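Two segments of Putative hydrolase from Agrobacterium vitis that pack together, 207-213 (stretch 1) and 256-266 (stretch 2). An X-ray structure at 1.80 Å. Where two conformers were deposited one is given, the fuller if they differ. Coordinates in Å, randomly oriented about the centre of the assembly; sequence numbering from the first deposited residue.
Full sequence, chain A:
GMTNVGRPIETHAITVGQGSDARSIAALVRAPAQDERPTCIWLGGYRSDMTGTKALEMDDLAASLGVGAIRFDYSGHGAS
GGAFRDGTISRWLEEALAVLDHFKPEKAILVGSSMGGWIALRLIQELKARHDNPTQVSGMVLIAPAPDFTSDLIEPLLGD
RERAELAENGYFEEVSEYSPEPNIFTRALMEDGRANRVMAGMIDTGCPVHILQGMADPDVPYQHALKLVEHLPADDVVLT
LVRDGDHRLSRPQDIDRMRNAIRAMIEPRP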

ATOM      1  N   CYS A 207      -2.103   8.667 -14.601  1.00 22.21           N
ATOM      2  CA  CYS A 207      -0.690   8.964 -14.371  1.00 21.21           C
ATOM      3  C   CYS A 207       0.179   7.743 -14.733  1.00 20.35           C
ATOM      4  O   CYS A 207      -0.353   6.631 -14.820  1.00 21.70           O
ATOM      5  CB  CYS A 207      -0.474   9.266 -12.877  1.00 21.64           C
ATOM      6  SG  CYS A 207      -0.815   7.897 -11.743  1.00 24.88           S
ATOM      7  N   PRO A 208       1.496   7.943 -14.852  1.00 20.62           N
ATOM      8  CA  PRO A 208       2.373   6.746 -15.071  1.00 18.71           C
ATOM      9  C   PRO A 208       2.370   5.777 -13.902  1.00 21.83           C
ATOM     10  O   PRO A 208       2.269   6.193 -12.740  1.00 20.04           O
ATOM     11  CB  PRO A 208       3.763   7.341 -15.303  1.00 19.64           C
ATOM     12  CG  PRO A 208       3.553   8.827 -15.515  1.00 27.67           C
ATOM     13  CD  PRO A 208       2.258   9.204 -14.874  1.00 21.34           C
ATOM     14  N   VAL A 209       2.484   4.481 -14.233  1.00 19.31           N
ATOM     15  CA  VAL A 209       2.529   3.406 -13.245  1.00 19.18           C
ATOM     16  C   VAL A 209       3.757   2.534 -13.574  1.00 21.26           C
ATOM     17  O   VAL A 209       3.943   2.160 -14.735  1.00 19.44           O
ATOM     18  CB  VAL A 209       1.250   2.547 -13.291  1.00 21.25           C
ATOM     19  CG1 VAL A 209       1.303   1.422 -12.227  1.00 19.82           C
ATOM     20  CG2 VAL A 209      -0.039   3.389 -13.028  1.00 17.91           C
ATOM     21  N   HIS A 210       4.584   2.226 -12.564  1.00 18.82           N
ATOM     22  CA  HIS A 210       5.696   1.293 -12.703  1.00 19.88           C
ATOM     23  C   HIS A 210       5.527   0.245 -11.624  1.00 20.18           C
ATOM     24  O   HIS A 210       5.560   0.582 -10.421  1.00 22.48           O
ATOM     25  CB  HIS A 210       7.023   2.005 -12.500  1.00 18.53           C
ATOM     26  CG  HIS A 210       8.231   1.199 -12.910  1.00 19.54           C
ATOM     27  ND1 HIS A 210       9.447   1.785 -13.194  1.00 27.81           N
ATOM     28  CD2 HIS A 210       8.407  -0.132 -13.093  1.00 24.00           C
ATOM     29  CE1 HIS A 210      10.324   0.845 -13.518  1.00 26.68           C
ATOM     30  NE2 HIS A 210       9.716  -0.327 -13.476  1.00 21.78           N
ATOM     31  N   ILE A 211       5.383  -1.007 -12.052  1.00 19.32           N
ATOM     32  CA  ILE A 211       5.295  -2.180 -11.132  1.00 19.67           C
ATOM     33  C   ILE A 211       6.653  -2.933 -11.133  1.00 20.02           C
ATOM     34  O   ILE A 211       7.244  -3.153 -12.199  1.00 19.18           O
ATOM     35  CB  ILE A 211       4.197  -3.166 -11.576  1.00 20.24           C
ATOM     36  CG1 ILE A 211       2.815  -2.483 -11.677  1.00 21.85           C
ATOM     37  CG2 ILE A 211       4.115  -4.425 -10.613  1.00 18.54           C
ATOM     38  CD1 ILE A 211       1.845  -3.162 -12.709  1.00 21.94           C
ATOM     39  N   LEU A 212       7.129  -3.295  -9.926  1.00 18.61           N
ATOM     40  CA  LEU A 212       8.342  -4.110  -9.721  1.00 19.53           C
ATOM     41  C   LEU A 212       7.855  -5.410  -9.045  1.00 20.60           C
ATOM     42  O   LEU A 212       7.133  -5.356  -8.032  1.00 20.54           O
ATOM     43  CB  LEU A 212       9.341  -3.396  -8.820  1.00 20.17           C
ATOM     44  CG  LEU A 212      10.039  -2.139  -9.388  1.00 28.42           C
ATOM     45  CD1 LEU A 212      10.429  -1.152  -8.286  1.00 33.13           C
ATOM     46  CD2 LEU A 212      11.297  -2.533 -10.147  1.00 28.78           C
ATOM     47  N   GLN A 213       8.225  -6.563  -9.620  1.00 19.95           N
ATOM     48  CA  GLN A 213       7.678  -7.860  -9.198  1.00 19.01           C
ATOM     49  C   GLN A 213       8.717  -8.975  -9.376  1.00 18.64           C
ATOM     50  O   GLN A 213       9.350  -9.147 -10.454  1.00 16.77           O
ATOM     51  CB  GLN A 213       6.413  -8.168 -10.022  1.00 19.38           C
ATOM     52  CG  GLN A 213       5.830  -9.559  -9.840  1.00 20.19           C
ATOM     53  CD  GLN A 213       5.111  -9.735  -8.506  1.00 23.51           C
ATOM     54  OE1 GLN A 213       4.265  -8.911  -8.104  1.00 22.79           O
ATOM     55  NE2 GLN A 213       5.425 -10.838  -7.823  1.00 18.87           N
TER
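Stretch 2, residues 256-266: DRMRNAIRAMI

Residues 209-213 of stretch 1 form an extended β-strand, preceded by Cys207 and Pro208 in a loop, whereas stretch 2 is helical throughout, held by i to i+4 hydrogen bonds such as Ala261 N to Arg257 O (3.0 Å) that weaken toward Met265 and Ile266. The helix runs antiparallel to the strand, with an angle of 179° between their directions and a closest axial approach of 9.8 Å. In this antiparallel register the CA atoms of Pro208 and Met265 lie 7.9 Å apart, those of His210 and Ala261 7.0 Å, and those of Leu212 and Met258 7.5 Å.

Within the strand the side chains alternate, His210 and Leu212 pointing toward the helix and Val209 away; Pro208, in the loop just before, also points toward it. Leu212 CD1 packs 3.7 Å from Met258 CA and 4.2 Å from Ala261 CB, and its CD2 lies 4.0 Å from Arg257 CB. Ala261 lies where the backbones are nearest in the register, its CB 3.6 Å from His210 ND1. A water bridges the same pair, 2.9 Å from His210 ND1 and donating to Ala261 O at 2.8 Å; no direct hydrogen bond joins the stretches. At the other end, the side chain of the selenomethionine Met265 starts sideways but its end comes nearer to stretch 1, placing SE 3.9 Å from Pro208 CB and CE 3.7 Å from His210 CB.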

ATOM      1  N   ASP A 256      18.023  -0.456  -5.273  1.00 19.17           N
ATOM      2  CA  ASP A 256      18.499   0.379  -6.385  0.50 20.58           C
ATOM      3  C   ASP A 256      17.420   0.518  -7.467  1.00 21.38           C
ATOM      4  O   ASP A 256      17.170   1.626  -7.949  1.00 20.67           O
ATOM      5  CB  ASP A 256      19.775  -0.175  -7.015  0.50 20.01           C
ATOM      6  CG  ASP A 256      21.009  -0.011  -6.127  0.50 19.81           C
ATOM      7  OD1 ASP A 256      20.952   0.682  -5.102  0.50 24.17           O
ATOM      8  OD2 ASP A 256      22.049  -0.575  -6.480  0.50 24.45           O
ATOM      9  N   ARG A 257      16.778  -0.604  -7.862  1.00 21.03           N
ATOM     10  CA  ARG A 257      15.687  -0.533  -8.861  1.00 22.28           C
ATOM     11  C   ARG A 257      14.499   0.292  -8.359  1.00 22.93           C
ATOM     12  O   ARG A 257      13.909   1.074  -9.113  1.00 21.92           O
ATOM     13  CB  ARG A 257      15.186  -1.931  -9.300  1.00 22.78           C
ATOM     14  CG  ARG A 257      15.993  -2.562 -10.427  1.00 23.02           C
ATOM     15  CD  ARG A 257      15.402  -3.945 -10.839  1.00 25.44           C
ATOM     16  NE  ARG A 257      15.709  -4.946  -9.816  1.00 24.93           N
ATOM     17  CZ  ARG A 257      16.824  -5.658  -9.748  1.00 23.66           C
ATOM     18  NH1 ARG A 257      17.763  -5.562 -10.689  1.00 23.40           N
ATOM     19  NH2 ARG A 257      17.006  -6.503  -8.723  1.00 25.02           N
HETATM   20  N   MSE A 258      14.118   0.112  -7.097  1.00 20.10           N
HETATM   21  CA  MSE A 258      12.982   0.858  -6.544  1.00 22.65           C
HETATM   22  C   MSE A 258      13.306   2.370  -6.478  1.00 21.84           C
HETATM   23  O   MSE A 258      12.463   3.210  -6.810  1.00 22.11           O
HETATM   24  CB  MSE A 258      12.646   0.374  -5.126  1.00 21.64           C
HETATM   25  CG  MSE A 258      11.422   1.050  -4.545  1.00 22.70           C
HETATM   26 SE   MSE A 258      11.148   0.616  -2.628  0.75 23.60          SE
HETATM   27  CE  MSE A 258      12.501   1.625  -1.932  1.00 23.18           C
ATOM     28  N   ARG A 259      14.491   2.711  -6.006  1.00 21.07           N
ATOM     29  CA  ARG A 259      14.890   4.137  -5.903  1.00 22.71           C
ATOM     30  C   ARG A 259      14.953   4.786  -7.307  1.00 24.30           C
ATOM     31  O   ARG A 259      14.515   5.928  -7.507  1.00 22.80           O
ATOM     32  CB  ARG A 259      16.226   4.276  -5.177  1.00 20.95           C
ATOM     33  CG  ARG A 259      16.106   4.062  -3.665  1.00 21.08           C
ATOM     34  CD  ARG A 259      17.491   4.072  -3.013  1.00 22.12           C
ATOM     35  NE  ARG A 259      18.195   5.351  -3.138  1.00 22.43           N
ATOM     36  CZ  ARG A 259      18.443   6.204  -2.138  1.00 20.94           C
ATOM     37  NH1 ARG A 259      18.065   5.946  -0.898  1.00 23.10           N
ATOM     38  NH2 ARG A 259      19.117   7.322  -2.364  1.00 23.00           N
ATOM     39  N   ASN A 260      15.452   4.043  -8.287  1.00 22.84           N
ATOM     40  CA  ASN A 260      15.504   4.557  -9.653  1.00 22.41           C
ATOM     41  C   ASN A 260      14.080   4.760 -10.235  1.00 22.49           C
ATOM     42  O   ASN A 260      13.845   5.737 -10.964  1.00 20.81           O
ATOM     43  CB  ASN A 260      16.353   3.659 -10.551  1.00 21.66           C
ATOM     44  CG  ASN A 260      17.861   3.820 -10.293  1.00 26.59           C
ATOM     45  OD1 ASN A 260      18.316   4.836  -9.776  1.00 30.70           O
ATOM     46  ND2 ASN A 260      18.633   2.817 -10.675  1.00 26.97           N
ATOM     47  N   ALA A 261      13.165   3.855  -9.920  1.00 19.88           N
ATOM     48  CA  ALA A 261      11.757   3.949 -10.378  1.00 21.94           C
ATOM     49  C   ALA A 261      11.079   5.215  -9.784  1.00 22.68           C
ATOM     50  O   ALA A 261      10.393   5.958 -10.501  1.00 22.72           O
ATOM     51  CB  ALA A 261      10.947   2.684 -10.011  1.00 22.14           C
ATOM     52  N   ILE A 262      11.291   5.463  -8.492  1.00 21.65           N
ATOM     53  CA  ILE A 262      10.728   6.664  -7.834  1.00 20.88           C
ATOM     54  C   ILE A 262      11.389   7.947  -8.392  1.00 22.41           C
ATOM     55  O   ILE A 262      10.691   8.945  -8.660  1.00 23.67           O
ATOM     56  CB  ILE A 262      10.898   6.614  -6.283  1.00 21.30           C
ATOM     57  CG1 ILE A 262      10.214   5.375  -5.679  1.00 24.55           C
ATOM     58  CG2 ILE A 262      10.411   7.949  -5.663  1.00 22.32           C
ATOM     59  CD1 ILE A 262      10.673   5.063  -4.232  1.00 22.02           C
ATOM     60  N   ARG A 263      12.721   7.949  -8.575  1.00 21.21           N
ATOM     61  CA  ARG A 263      13.422   9.103  -9.152  1.00 22.43           C
ATOM     62  C   ARG A 263      12.898   9.485 -10.550  1.00 23.52           C
ATOM     63  O   ARG A 263      12.767  10.680 -10.848  1.00 20.87           O
ATOM     64  CB  ARG A 263      14.944   8.844  -9.189  1.00 24.09           C
ATOM     65  CG  ARG A 263      15.774   9.969  -9.787  1.00 29.63           C
ATOM     66  CD  ARG A 263      17.245   9.582  -9.829  1.00 38.53           C
ATOM     67  NE  ARG A 263      17.829   9.565  -8.487  1.00 50.13           N
ATOM     68  N   ALA A 264      12.589   8.491 -11.389  1.00 22.47           N
ATOM     69  CA  ALA A 264      12.021   8.746 -12.724  1.00 24.80           C
ATOM     70  C   ALA A 264      10.613   9.398 -12.649  1.00 26.55           C
ATOM     71  O   ALA A 264      10.235  10.094 -13.581  1.00 26.43           O
ATOM     72  CB  ALA A 264      11.965   7.468 -13.553  1.00 22.88           C
HETATM   73  N   MSE A 265       9.869   9.179 -11.562  1.00 26.03           N
HETATM   74  CA  MSE A 265       8.560   9.852 -11.349  1.00 27.61           C
HETATM   75  C   MSE A 265       8.744  11.324 -10.929  1.00 30.60           C
HETATM   76  O   MSE A 265       7.849  12.135 -11.144  1.00 29.06           O
HETATM   77  CB  MSE A 265       7.702   9.138 -10.269  1.00 26.62           C
HETATM   78  CG  MSE A 265       7.137   7.680 -10.558  1.00 25.10           C
HETATM   79 SE   MSE A 265       6.233   7.601 -12.249  0.75 26.11          SE
HETATM   80  CE  MSE A 265       6.036   5.614 -12.290  1.00 21.00           C
ATOM     81  N   ILE A 266       9.876  11.653 -10.297  1.00 31.61           N
ATOM     82  CA  ILE A 266      10.161  13.015  -9.813  1.00 30.98           C
ATOM     83  C   ILE A 266      10.756  13.881 -10.914  1.00 34.89           C
ATOM     84  O   ILE A 266      10.407  15.057 -11.059  1.00 33.17           O
ATOM     85  CB  ILE A 266      11.155  12.974  -8.606  1.00 29.04           C
ATOM     86  CG1 ILE A 266      10.502  12.286  -7.405  1.00 27.28           C
ATOM     87  CG2 ILE A 266      11.669  14.394  -8.249  1.00 27.06           C
ATOM     88  CD1 ILE A 266      11.488  11.744  -6.360  1.00 30.21           C
TER
HETATM   89  O   HOH W   1       9.521   4.669 -12.829  1.00 24.90           O